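Local coordinates for protein aldehyde dehydrogenase (Burkholderia vietnamiensis, PDB 5KF0) that probably oxidises aldehydes to the corresponding carboxylic acids with a nicotinamide dinucleotide as hydride acceptor, and holds NADPH in its cofactor pocket, at residues E199-T204 with G209-L214; V255-G260 with M452-V457; I265-Q270 with D399-A404; S345-A350 with Y384-F389. All coordinates share one frame; numbering follows the deposited sequence. Where two conformers were deposited one is given.

Interaction 1. Residues E199-T204 with G209-L214; sequences EVLAET and GAFSVL
Leu-201 and Phe-211 make most of this apolar contact, which joins the C-terminal part of helix 192-202 to strand 211-213. CB of Leu-201 lies over one face of the Phe-211 ring in a CH-pi contact, 3.9 Å from the ring centroid and 24° off its normal. It is displaced toward the rim, and its nearest ring atom is CZ of Phe-211 at 3.6 Å. The ring reaches the helix because CG of Phe-211 sits between the backbone N and the carbonyl carbon (chi1 73°), a crowded position that carries the ring out from the strand. Ala-202 adds a second, lighter apolar touch, its CB lying 4.1 Å from Phe-211 CZ; its backbone N comes obliquely to the same ring atom at 3.5 Å.

No hydrogen bond crosses between the segments. Within 199-204, the carbonyl O of Leu-201 is gripped twice by Thr-204, by OG1 at 2.8 Å and by the backbone N at 3.0 Å. The hydroxyl approaches in the carbonyl plane with a C=O...O angle of 149°.

Both elements belong to the beta-alpha-beta unit 182-185, 192-202, 211-213, so the ring spans the space between a crossover helix and the strand that follows it. Ala-198, about one turn earlier on the helix, also touches Phe-211, while Cys-80 of helix 70-86 packs on Leu-201. Helix and strand are thus joined here by van der Waals and CH-pi contact with the Phe-211 ring, and the carbonyl that ends near the ring is satisfied by its own chain.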
# COMPACT_ATOMS: atom_id res chain seq x y z
N GLU A 199 31.46 16.54 -6.74
CA GLU A 199 32.64 15.88 -7.31
C GLU A 199 32.43 14.37 -7.41
O GLU A 199 32.82 13.75 -8.41
CB GLU A 199 33.86 16.20 -6.44
CG GLU A 199 35.16 15.60 -6.94
CD GLU A 199 36.23 15.59 -5.86
OE1 GLU A 199 37.09 14.70 -5.88
OE2 GLU A 199 36.18 16.46 -4.96
N VAL A 200 31.82 13.78 -6.38
CA VAL A 200 31.52 12.35 -6.40
C VAL A 200 30.52 12.02 -7.50
O VAL A 200 30.71 11.06 -8.26
CB VAL A 200 31.03 11.91 -5.01
CG1 VAL A 200 30.45 10.50 -5.06
CG2 VAL A 200 32.18 11.97 -4.01
N LEU A 201 29.45 12.81 -7.62
CA LEU A 201 28.48 12.59 -8.69
C LEU A 201 29.11 12.75 -10.07
O LEU A 201 28.70 12.08 -11.02
CB LEU A 201 27.30 13.56 -8.55
CG LEU A 201 26.27 13.20 -7.50
CD1 LEU A 201 25.32 14.38 -7.31
CD2 LEU A 201 25.52 11.95 -7.95
N ALA A 202 30.11 13.64 -10.19
CA ALA A 202 30.76 13.85 -11.48
C ALA A 202 31.54 12.64 -11.95
O ALA A 202 31.86 12.54 -13.14
CB ALA A 202 31.69 15.07 -11.39
N GLU A 203 31.85 11.70 -11.04
CA GLU A 203 32.51 10.45 -11.39
C GLU A 203 31.57 9.45 -12.05
O GLU A 203 32.05 8.45 -12.59
CB GLU A 203 33.12 9.82 -10.14
CG GLU A 203 34.13 10.71 -9.42
CD GLU A 203 34.56 10.15 -8.07
OE1 GLU A 203 33.98 9.15 -7.60
OE2 GLU A 203 35.50 10.72 -7.47
N THR A 204 30.26 9.68 -12.01
CA THR A 204 29.30 8.70 -12.51
C THR A 204 28.95 8.97 -13.97
O THR A 204 29.28 10.01 -14.54
CB THR A 204 28.02 8.70 -11.68
OG1 THR A 204 27.27 9.89 -11.96
CG2 THR A 204 28.32 8.61 -10.20
N GLY A 209 23.98 17.39 -17.74
CA GLY A 209 22.85 18.19 -17.33
C GLY A 209 22.02 17.57 -16.22
O GLY A 209 21.09 18.23 -15.73
N ALA A 210 22.32 16.33 -15.82
CA ALA A 210 21.62 15.74 -14.68
C ALA A 210 21.77 16.58 -13.42
O ALA A 210 20.85 16.64 -12.60
CB ALA A 210 22.12 14.32 -14.42
N PHE A 211 22.92 17.23 -13.24
CA PHE A 211 23.07 18.03 -12.03
C PHE A 211 23.99 19.21 -12.27
O PHE A 211 24.90 19.16 -13.10
CB PHE A 211 23.59 17.18 -10.86
CG PHE A 211 25.04 16.80 -10.97
CD1 PHE A 211 26.01 17.56 -10.33
CD2 PHE A 211 25.44 15.67 -11.68
CE1 PHE A 211 27.36 17.21 -10.42
CE2 PHE A 211 26.78 15.30 -11.76
CZ PHE A 211 27.74 16.07 -11.12
N SER A 212 23.72 20.28 -11.53
CA SER A 212 24.65 21.37 -11.30
C SER A 212 24.62 21.70 -9.82
O SER A 212 23.57 21.61 -9.18
CB SER A 212 24.29 22.62 -12.14
OG SER A 212 24.43 22.35 -13.54
N VAL A 213 25.77 22.08 -9.27
CA VAL A 213 25.86 22.56 -7.89
C VAL A 213 26.55 23.92 -7.96
O VAL A 213 27.74 24.00 -8.31
CB VAL A 213 26.60 21.58 -6.97
CG1 VAL A 213 26.71 22.17 -5.55
CG2 VAL A 213 25.87 20.22 -6.93
N LEU A 214 25.81 24.98 -7.67
CA LEU A 214 26.23 26.35 -7.96
C LEU A 214 26.17 27.21 -6.71
O LEU A 214 25.06 27.60 -6.29
CB LEU A 214 25.36 26.96 -9.06
CG LEU A 214 25.33 26.26 -10.41
CD1 LEU A 214 24.41 27.02 -11.36
CD2 LEU A 214 26.72 26.15 -11.00

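Interaction 2. Residues V255-G260 with M452-V457; sequences VLELGG and MPYGGV. With NDP (NADPH dihydro-nicotinamide-adenine-dinucleotide phosphate), chain E.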
# COMPACT_ATOMS: atom_id res chain seq x y z
N VAL A 255 7.88 23.18 -2.21
CA VAL A 255 8.03 22.42 -0.97
C VAL A 255 8.91 23.26 -0.05
O VAL A 255 9.94 23.77 -0.48
CB VAL A 255 8.67 21.04 -1.22
CG1 VAL A 255 9.05 20.38 0.11
CG2 VAL A 255 7.74 20.14 -2.05
N LEU A 256 8.50 23.40 1.21
CA LEU A 256 9.20 24.24 2.19
C LEU A 256 9.52 23.43 3.44
O LEU A 256 8.63 22.83 4.03
CB LEU A 256 8.36 25.46 2.59
CG LEU A 256 7.96 26.40 1.46
CD1 LEU A 256 7.08 27.51 2.03
CD2 LEU A 256 9.19 27.00 0.77
N GLU A 257 10.79 23.45 3.85
CA GLU A 257 11.25 22.84 5.10
C GLU A 257 11.84 23.96 5.94
O GLU A 257 12.95 24.41 5.68
CB GLU A 257 12.29 21.75 4.82
CG GLU A 257 11.70 20.45 4.26
CD GLU A 257 11.07 19.58 5.33
OE1 GLU A 257 11.12 19.94 6.53
OE2 GLU A 257 10.49 18.53 4.96
N LEU A 258 11.11 24.41 6.96
CA LEU A 258 11.49 25.64 7.65
C LEU A 258 11.81 25.39 9.13
O LEU A 258 12.31 24.31 9.48
CB LEU A 258 10.37 26.68 7.49
CG LEU A 258 9.84 26.75 6.04
CD1 LEU A 258 8.60 27.62 5.95
CD2 LEU A 258 10.91 27.25 5.06
N GLY A 259 11.55 26.37 9.99
CA GLY A 259 12.04 26.31 11.36
C GLY A 259 10.96 26.37 12.42
O GLY A 259 9.77 26.30 12.09
N GLY A 260 11.34 26.51 13.69
CA GLY A 260 10.34 26.56 14.76
C GLY A 260 11.01 26.74 16.11
O GLY A 260 12.23 26.89 16.21
N MET A 452 12.10 8.59 7.70
CA MET A 452 10.78 8.93 8.22
C MET A 452 10.21 10.16 7.52
O MET A 452 10.97 11.04 7.08
CB MET A 452 10.85 9.16 9.73
CG MET A 452 11.29 10.56 10.17
SD MET A 452 11.65 10.57 11.94
CE MET A 452 11.34 12.28 12.38
N PRO A 453 8.89 10.26 7.39
CA PRO A 453 8.31 11.53 6.91
C PRO A 453 8.70 12.65 7.86
O PRO A 453 8.66 12.49 9.09
CB PRO A 453 6.79 11.26 6.93
CG PRO A 453 6.62 10.13 7.93
CD PRO A 453 7.86 9.30 7.83
N TYR A 454 9.13 13.78 7.30
CA TYR A 454 9.67 14.85 8.14
C TYR A 454 9.31 16.21 7.56
O TYR A 454 9.59 16.48 6.39
CB TYR A 454 11.19 14.71 8.26
CG TYR A 454 11.79 15.85 9.05
CD1 TYR A 454 11.72 15.86 10.43
CD2 TYR A 454 12.41 16.92 8.40
CE1 TYR A 454 12.26 16.90 11.16
CE2 TYR A 454 12.96 17.97 9.14
CZ TYR A 454 12.88 17.94 10.52
OH TYR A 454 13.43 18.96 11.27
N GLY A 455 8.73 17.07 8.39
CA GLY A 455 8.40 18.40 7.93
C GLY A 455 7.50 19.10 8.92
O GLY A 455 7.17 18.56 9.98
N GLY A 456 7.13 20.33 8.56
CA GLY A 456 6.35 21.14 9.48
C GLY A 456 4.99 21.55 8.95
O GLY A 456 4.75 21.53 7.74
N VAL A 457 4.10 21.92 9.87
CA VAL A 457 2.85 22.59 9.52
C VAL A 457 2.90 24.00 10.11
O VAL A 457 3.94 24.43 10.64
CB VAL A 457 1.63 21.79 10.00
CG1 VAL A 457 1.56 20.43 9.26
CG2 VAL A 457 1.66 21.59 11.52
PA NDP E . 18.42 31.05 5.41
O1A NDP E . 16.96 31.17 5.17
O2A NDP E . 19.06 32.36 5.87
O5B NDP E . 19.20 30.52 4.13
C5B NDP E . 18.86 29.21 3.63
C4B NDP E . 19.22 29.13 2.17
O4B NDP E . 18.35 30.00 1.41
C3B NDP E . 20.65 29.57 1.84
O3B NDP E . 21.17 28.81 0.75
C2B NDP E . 20.44 31.02 1.40
O2B NDP E . 21.46 31.54 0.53
C1B NDP E . 19.15 30.84 0.61
N9A NDP E . 18.43 32.08 0.35
C8A NDP E . 18.09 33.07 1.24
N7A NDP E . 17.37 34.03 0.70
C5A NDP E . 17.23 33.65 -0.62
C6A NDP E . 16.57 34.23 -1.72
N6A NDP E . 15.92 35.40 -1.66
N1A NDP E . 16.61 33.58 -2.90
C2A NDP E . 17.28 32.42 -2.97
N3A NDP E . 17.95 31.78 -2.01
C4A NDP E . 17.88 32.45 -0.85
O3 NDP E . 18.67 29.92 6.50
PN NDP E . 19.98 29.40 7.25
O1N NDP E . 20.99 28.97 6.25
O2N NDP E . 20.41 30.49 8.20
O5D NDP E . 19.50 28.13 8.06
C5D NDP E . 18.78 28.16 9.30
C4D NDP E . 17.30 28.02 9.01
O4D NDP E . 17.05 26.78 8.30
C3D NDP E . 16.45 27.98 10.28
O3D NDP E . 15.26 28.75 10.18
C2D NDP E . 16.17 26.49 10.43
O2D NDP E . 15.04 26.13 11.21
C1D NDP E . 16.03 26.07 8.97
N1N NDP E . 16.23 24.63 8.88
C2N NDP E . 15.22 23.79 8.46
C3N NDP E . 15.32 22.45 8.52
C7N NDP E . 14.27 21.54 7.99
O7N NDP E . 14.63 20.46 7.50
N7N NDP E . 12.99 21.89 8.11
C4N NDP E . 16.51 21.82 9.17
C5N NDP E . 17.64 22.79 9.26
C6N NDP E . 17.44 24.09 9.19
P2B NDP E . 22.81 32.25 1.13
O1X NDP E . 22.83 32.03 2.60
O2X NDP E . 23.91 31.60 0.34
O3X NDP E . 22.73 33.71 0.76
O HOH W 1 7.93 20.82 5.81
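Glu-257, at the end of strand 253-257, faces Gly-455 of an irregular loop, their CA atoms 6.0 Å apart. One water ties the two backbones together: it donates to Leu-256 O at 2.8 Å and accepts from Gly-456 N at 2.9 Å.

The Glu-257 side chain bends at chi2 (-79°), which turns its carboxylate onto the loop. Gly-455 has no side chain, and OE1 of Glu-257 settles 3.4 Å from its CA; OE2 of Glu-257 lies 2.7 Å from Tyr-454 O. The nicotinamide of NADPH comes in beside them. Its amide nitrogen N7N gives two nearly straight hydrogen bonds, to OE1 of Glu-257 at 3.1 Å (163°) and to the carbonyl O of Leu-258 at 2.9 Å (177°), which fix the carboxamide's rotation. The amide oxygen O7N meets the edge of the Tyr-454 ring, 3.4 Å from CE2. Glu-257 to Gly-260 form the Glu-Leu-Gly-Gly signature of aldehyde dehydrogenases, of which Glu-257, Leu-258 and Gly-259 line the cofactor pocket.

Strand 253-257 lies between strands 232-236 and 461-462 of the cofactor-binding sheet, and Leu-256 and Leu-258 pack on Trp-243 of helix 239-248. Across the loop, Tyr-454 touches Cys-293 and Gln-416, while Met-452 and Pro-453 rest on Leu-134 and Leu-132 of a second subunit.

Interaction 3. Residues I265-Q270 with D399-A404; sequences IVDADQ and DRFDDA
Ile-265 and Asp-267, where strand 263-266 runs out into a turn, meet the first turn of helix 401-409 through Phe-401 and Ala-404. The more fully covered part is aliphatic: the CD1 tip of Ile-265 touches the CB of Ala-404 at 3.8 Å, where the two backbones also come near, with CA atoms 7.0 Å apart. The other branch of Ile-265 serves the ring, its CG2 lying 4.1 Å from CE1 of Phe-401, and the two side chains cross at about a right angle. CG of Phe-401 is anti to its backbone N (chi1 -168°), which swings the ring back from the helix toward the strand end.

Asp-267 is less covered by the helix. Its side chain also crosses that of Phe-401 at about a right angle, carboxylate and ring planes 31° apart, OD2 being 4.0 Å from CD1. That oxygen is engaged by its own chain, accepting from Ala-268 N at 2.7 Å, with the N-H coming from above the carboxylate plane. OD1 of Asp-267 is hydrogen-bonded to Thr-421 and His-426, and His-426 also stacks on Phe-401, so one histidine holds both partners. Beyond lies the solvent side: the type I turn from Asp-267 to Gln-270 carries the exposed Asp-269, whose OD1 takes a hydrogen bond from Gln-270 NE2 at 2.9 Å. At the helix start Arg-400, in the N-cap position, is likewise exposed.

Strand 263-266 runs parallel between strands 298-302 and 416-420. Helix 401-409 lies against this sheet, with Phe-398 of strand 392-398 touching both Ile-265 and Ala-404, and Val-419 of strand 416-420 touching Phe-401.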
# COMPACT_ATOMS: atom_id res chain seq x y z
N ILE A 265 7.82 18.14 26.45
CA ILE A 265 7.02 18.00 27.67
C ILE A 265 7.57 16.86 28.50
O ILE A 265 7.83 15.77 27.97
CB ILE A 265 5.54 17.73 27.32
CG1 ILE A 265 4.92 18.94 26.64
CG2 ILE A 265 4.76 17.35 28.59
CD1 ILE A 265 3.54 18.65 26.05
N VAL A 266 7.74 17.10 29.81
CA VAL A 266 8.13 16.06 30.76
C VAL A 266 6.93 15.79 31.66
O VAL A 266 6.55 16.64 32.48
CB VAL A 266 9.36 16.47 31.59
CG1 VAL A 266 9.74 15.35 32.56
CG2 VAL A 266 10.53 16.85 30.66
N ASP A 267 6.34 14.60 31.53
CA ASP A 267 5.12 14.24 32.23
C ASP A 267 5.41 13.85 33.68
O ASP A 267 6.56 13.65 34.10
CB ASP A 267 4.43 13.08 31.50
CG ASP A 267 2.93 13.03 31.72
OD1 ASP A 267 2.28 12.17 31.08
OD2 ASP A 267 2.38 13.82 32.53
N ALA A 268 4.33 13.72 34.45
CA ALA A 268 4.40 13.47 35.89
C ALA A 268 4.97 12.10 36.24
O ALA A 268 5.35 11.89 37.40
CB ALA A 268 3.00 13.64 36.49
N ASP A 269 5.03 11.17 35.28
CA ASP A 269 5.43 9.79 35.55
C ASP A 269 6.91 9.52 35.29
O ASP A 269 7.33 8.36 35.23
CB ASP A 269 4.57 8.82 34.71
CG ASP A 269 4.68 9.06 33.20
OD1 ASP A 269 5.44 9.95 32.77
OD2 ASP A 269 3.98 8.35 32.44
N GLN A 270 7.72 10.57 35.16
CA GLN A 270 9.10 10.43 34.69
C GLN A 270 10.15 10.43 35.79
O GLN A 270 11.34 10.45 35.48
CB GLN A 270 9.40 11.56 33.69
CG GLN A 270 8.59 11.44 32.40
CD GLN A 270 8.96 10.19 31.64
OE1 GLN A 270 10.09 10.06 31.17
NE2 GLN A 270 8.02 9.25 31.53
N ASP A 399 0.75 22.03 35.40
CA ASP A 399 -0.03 21.13 36.26
C ASP A 399 -0.86 20.13 35.47
O ASP A 399 -0.91 18.94 35.82
CB ASP A 399 -1.00 21.91 37.15
CG ASP A 399 -0.32 22.84 38.11
OD1 ASP A 399 0.80 22.52 38.55
OD2 ASP A 399 -0.92 23.88 38.43
N ARG A 400 -1.55 20.59 34.44
CA ARG A 400 -2.49 19.79 33.67
C ARG A 400 -1.89 19.48 32.31
O ARG A 400 -1.44 20.39 31.62
CB ARG A 400 -3.82 20.52 33.47
CG ARG A 400 -4.63 20.78 34.72
CD ARG A 400 -5.98 21.41 34.35
NE ARG A 400 -5.83 22.76 33.82
CZ ARG A 400 -5.86 23.07 32.53
NH1 ARG A 400 -6.04 22.13 31.61
NH2 ARG A 400 -5.71 24.34 32.15
N PHE A 401 -1.93 18.20 31.91
CA PHE A 401 -1.34 17.81 30.63
C PHE A 401 -1.92 18.62 29.47
O PHE A 401 -1.18 19.02 28.56
CB PHE A 401 -1.53 16.31 30.41
CG PHE A 401 -0.72 15.75 29.28
CD1 PHE A 401 0.65 15.59 29.40
CD2 PHE A 401 -1.33 15.38 28.09
CE1 PHE A 401 1.41 15.08 28.35
CE2 PHE A 401 -0.58 14.86 27.03
CZ PHE A 401 0.79 14.72 27.16
N ASP A 402 -3.24 18.87 29.48
CA ASP A 402 -3.84 19.62 28.38
C ASP A 402 -3.31 21.05 28.30
O ASP A 402 -3.23 21.63 27.21
CB ASP A 402 -5.37 19.64 28.53
CG ASP A 402 -6.05 18.49 27.81
OD1 ASP A 402 -5.35 17.62 27.25
OD2 ASP A 402 -7.30 18.46 27.82
N ASP A 403 -2.95 21.63 29.45
CA ASP A 403 -2.34 22.96 29.45
C ASP A 403 -0.95 22.92 28.81
O ASP A 403 -0.57 23.83 28.08
CB ASP A 403 -2.26 23.49 30.88
CG ASP A 403 -1.65 24.88 30.96
OD1 ASP A 403 -0.71 25.06 31.76
OD2 ASP A 403 -2.12 25.80 30.26
N ALA A 404 -0.17 21.87 29.10
CA ALA A 404 1.11 21.71 28.44
C ALA A 404 0.94 21.63 26.93
O ALA A 404 1.68 22.26 26.17
CB ALA A 404 1.82 20.45 28.96

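Interaction 4. Residues S345-A350 with Y384-F389; sequences SGWMDA and YRKEAF. With NDP (NADPH dihydro-nicotinamide-adenine-dinucleotide phosphate), chain E.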
# COMPACT_ATOMS: atom_id res chain seq x y z
N SER A 345 21.50 37.01 22.00
CA SER A 345 21.80 37.63 23.29
C SER A 345 20.90 38.83 23.54
O SER A 345 20.54 39.10 24.69
CB SER A 345 23.28 38.02 23.37
OG SER A 345 23.56 39.18 22.61
N GLY A 346 20.49 39.55 22.49
CA GLY A 346 19.56 40.66 22.68
C GLY A 346 18.19 40.20 23.14
O GLY A 346 17.58 40.82 24.03
N TRP A 347 17.69 39.10 22.56
CA TRP A 347 16.44 38.51 23.03
C TRP A 347 16.57 38.03 24.47
O TRP A 347 15.63 38.15 25.27
CB TRP A 347 16.02 37.33 22.14
CG TRP A 347 15.74 37.66 20.71
CD1 TRP A 347 15.73 38.90 20.13
CD2 TRP A 347 15.45 36.73 19.67
NE1 TRP A 347 15.44 38.79 18.79
CE2 TRP A 347 15.27 37.46 18.48
CE3 TRP A 347 15.33 35.33 19.63
CZ2 TRP A 347 14.96 36.85 17.26
CZ3 TRP A 347 15.02 34.73 18.42
CH2 TRP A 347 14.85 35.49 17.25
N MET A 348 17.73 37.45 24.81
CA MET A 348 17.94 36.99 26.17
C MET A 348 17.92 38.16 27.15
O MET A 348 17.27 38.09 28.19
CB MET A 348 19.27 36.24 26.27
CG MET A 348 19.52 35.62 27.64
SD MET A 348 21.06 34.67 27.67
CE MET A 348 22.25 35.97 27.36
N ASP A 349 18.63 39.24 26.81
CA ASP A 349 18.63 40.43 27.65
C ASP A 349 17.21 40.96 27.85
O ASP A 349 16.84 41.37 28.96
CB ASP A 349 19.50 41.53 27.05
CG ASP A 349 20.98 41.17 27.03
OD1 ASP A 349 21.38 40.22 27.74
OD2 ASP A 349 21.75 41.86 26.32
N ALA A 350 16.41 40.97 26.78
CA ALA A 350 15.05 41.49 26.89
C ALA A 350 14.19 40.62 27.80
O ALA A 350 13.39 41.13 28.58
CB ALA A 350 14.41 41.60 25.50
N TYR A 384 10.87 33.47 23.65
CA TYR A 384 9.89 32.39 23.71
C TYR A 384 9.35 32.05 22.32
O TYR A 384 9.29 30.88 21.94
CB TYR A 384 8.73 32.76 24.64
CG TYR A 384 7.88 31.56 24.99
CD1 TYR A 384 8.13 30.82 26.15
CD2 TYR A 384 6.84 31.14 24.16
CE1 TYR A 384 7.38 29.71 26.45
CE2 TYR A 384 6.08 30.03 24.46
CZ TYR A 384 6.36 29.32 25.61
OH TYR A 384 5.62 28.19 25.92
N ARG A 385 8.98 33.07 21.56
CA ARG A 385 8.12 32.91 20.39
C ARG A 385 8.86 32.82 19.07
O ARG A 385 8.34 32.23 18.11
CB ARG A 385 7.14 34.09 20.29
CG ARG A 385 6.29 34.27 21.53
CD ARG A 385 4.99 35.02 21.22
NE ARG A 385 4.02 34.17 20.52
CZ ARG A 385 3.24 33.27 21.12
NH1 ARG A 385 3.33 33.10 22.44
NH2 ARG A 385 2.40 32.55 20.40
N LYS A 386 10.04 33.43 18.96
CA LYS A 386 10.78 33.36 17.71
C LYS A 386 11.76 32.19 17.77
O LYS A 386 11.94 31.55 18.80
CB LYS A 386 11.50 34.68 17.44
CG LYS A 386 10.58 35.89 17.37
CD LYS A 386 11.37 37.13 16.97
CE LYS A 386 10.48 38.36 16.87
NZ LYS A 386 9.42 38.19 15.84
N GLU A 387 12.41 31.91 16.63
CA GLU A 387 13.33 30.78 16.56
C GLU A 387 14.68 31.18 17.13
O GLU A 387 15.42 31.97 16.52
CB GLU A 387 13.46 30.28 15.13
CG GLU A 387 14.30 29.01 15.03
CD GLU A 387 14.32 28.43 13.63
OE1 GLU A 387 14.53 27.20 13.50
OE2 GLU A 387 14.15 29.20 12.65
N ALA A 388 15.02 30.64 18.30
CA ALA A 388 16.26 31.03 18.97
C ALA A 388 17.49 30.70 18.12
O ALA A 388 18.37 31.55 17.92
CB ALA A 388 16.37 30.34 20.33
N PHE A 389 17.55 29.48 17.60
CA PHE A 389 18.66 28.98 16.79
C PHE A 389 20.01 29.26 17.46
O PHE A 389 20.94 29.78 16.85
CB PHE A 389 18.62 29.52 15.36
CG PHE A 389 18.84 28.44 14.35
CD1 PHE A 389 17.90 27.44 14.20
CD2 PHE A 389 20.02 28.37 13.61
CE1 PHE A 389 18.08 26.42 13.30
CE2 PHE A 389 20.22 27.34 12.70
CZ PHE A 389 19.25 26.36 12.55
PA NDP E . 18.42 31.05 5.41
O1A NDP E . 16.96 31.17 5.17
O2A NDP E . 19.06 32.36 5.87
O5B NDP E . 19.20 30.52 4.13
C5B NDP E . 18.86 29.21 3.63
C4B NDP E . 19.22 29.13 2.17
O4B NDP E . 18.35 30.00 1.41
C3B NDP E . 20.65 29.57 1.84
O3B NDP E . 21.17 28.81 0.75
C2B NDP E . 20.44 31.02 1.40
O2B NDP E . 21.46 31.54 0.53
C1B NDP E . 19.15 30.84 0.61
N9A NDP E . 18.43 32.08 0.35
C8A NDP E . 18.09 33.07 1.24
N7A NDP E . 17.37 34.03 0.70
C5A NDP E . 17.23 33.65 -0.62
C6A NDP E . 16.57 34.23 -1.72
N6A NDP E . 15.92 35.40 -1.66
N1A NDP E . 16.61 33.58 -2.90
C2A NDP E . 17.28 32.42 -2.97
N3A NDP E . 17.95 31.78 -2.01
C4A NDP E . 17.88 32.45 -0.85
O3 NDP E . 18.67 29.92 6.50
PN NDP E . 19.98 29.40 7.25
O1N NDP E . 20.99 28.97 6.25
O2N NDP E . 20.41 30.49 8.20
O5D NDP E . 19.50 28.13 8.06
C5D NDP E . 18.78 28.16 9.30
C4D NDP E . 17.30 28.02 9.01
O4D NDP E . 17.05 26.78 8.30
C3D NDP E . 16.45 27.98 10.28
O3D NDP E . 15.26 28.75 10.18
C2D NDP E . 16.17 26.49 10.43
O2D NDP E . 15.04 26.13 11.21
C1D NDP E . 16.03 26.07 8.97
N1N NDP E . 16.23 24.63 8.88
C2N NDP E . 15.22 23.79 8.46
C3N NDP E . 15.32 22.45 8.52
C7N NDP E . 14.27 21.54 7.99
O7N NDP E . 14.63 20.46 7.50
N7N NDP E . 12.99 21.89 8.11
C4N NDP E . 16.51 21.82 9.17
C5N NDP E . 17.64 22.79 9.26
C6N NDP E . 17.44 24.09 9.19
P2B NDP E . 22.81 32.25 1.13
O1X NDP E . 22.83 32.03 2.60
O2X NDP E . 23.91 31.60 0.34
O3X NDP E . 22.73 33.71 0.76
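The Lys-Glu-Ala-Phe segment that leads from helix 382-385 into the cofactor site rests its Lys-386, Glu-387 and Ala-388 on Trp-347 of helix 338-353. The six-membered ring of the indole does the touching. CB of Lys-386 comes obliquely to CH2 of Trp-347 at 3.5 Å, and further out CD of Lys-386 lies 3.6 Å from CZ2; the aliphatic chain crosses the indole at about a right angle, while its ammonium end leads away. The carbonyl O of Glu-387 meets the ring at its edge, near the plane, 3.4 Å from Trp-347 CZ3, and the CA of Ala-388 approaches the same carbon at 3.9 Å. Arg-343, one turn earlier on the helix, makes a cation-pi contact with the indole and hydrogen-bonds Ala-388 O.

The segment has the Glu-x-Phe pattern with which aldehyde dehydrogenases hold the nicotinamide ribose, and the bound NADPH bears this out. With its carbonyl against Trp-347, Glu-387 sends its side chain the other way: a chi1 of -175° sets CG opposite the backbone N, the chain is extended beyond it, and the carboxylate ends at the sugar. OE1 of Glu-387 accepts from the ribose hydroxyl O2D at 2.6 Å and OE2 from O3D at 2.7 Å, a two-pronged grip. The Phe-389 ring lays one face against the same ribose, CE1 lying 3.4 Å from C2D. Gln-297 hydrogen-bonds both Lys-386 O and Ala-388 N, on either side of Glu-387 in the chain.

Interactions 2 and 4 meet at the NADPH: one holds the nicotinamide, the other the ribose next to it. Although their centres are 22 Å apart they touch directly, through a weak hydrogen bond of 3.3 Å from Gly-260 N to Glu-387 OE1. Interaction 1 reaches the same cofactor-binding sheet as interaction 2, but with nearest atoms about 16 Å apart. Interaction 3 follows interaction 2 into the next sheet, strand 263-266 coming directly after strand 253-257, and nearest atoms put it about 7 Å from interaction 4. Interactions 1 and 3 lie on opposite sides of the chain's centre, their own centres 49 Å apart, and neither includes the cofactor.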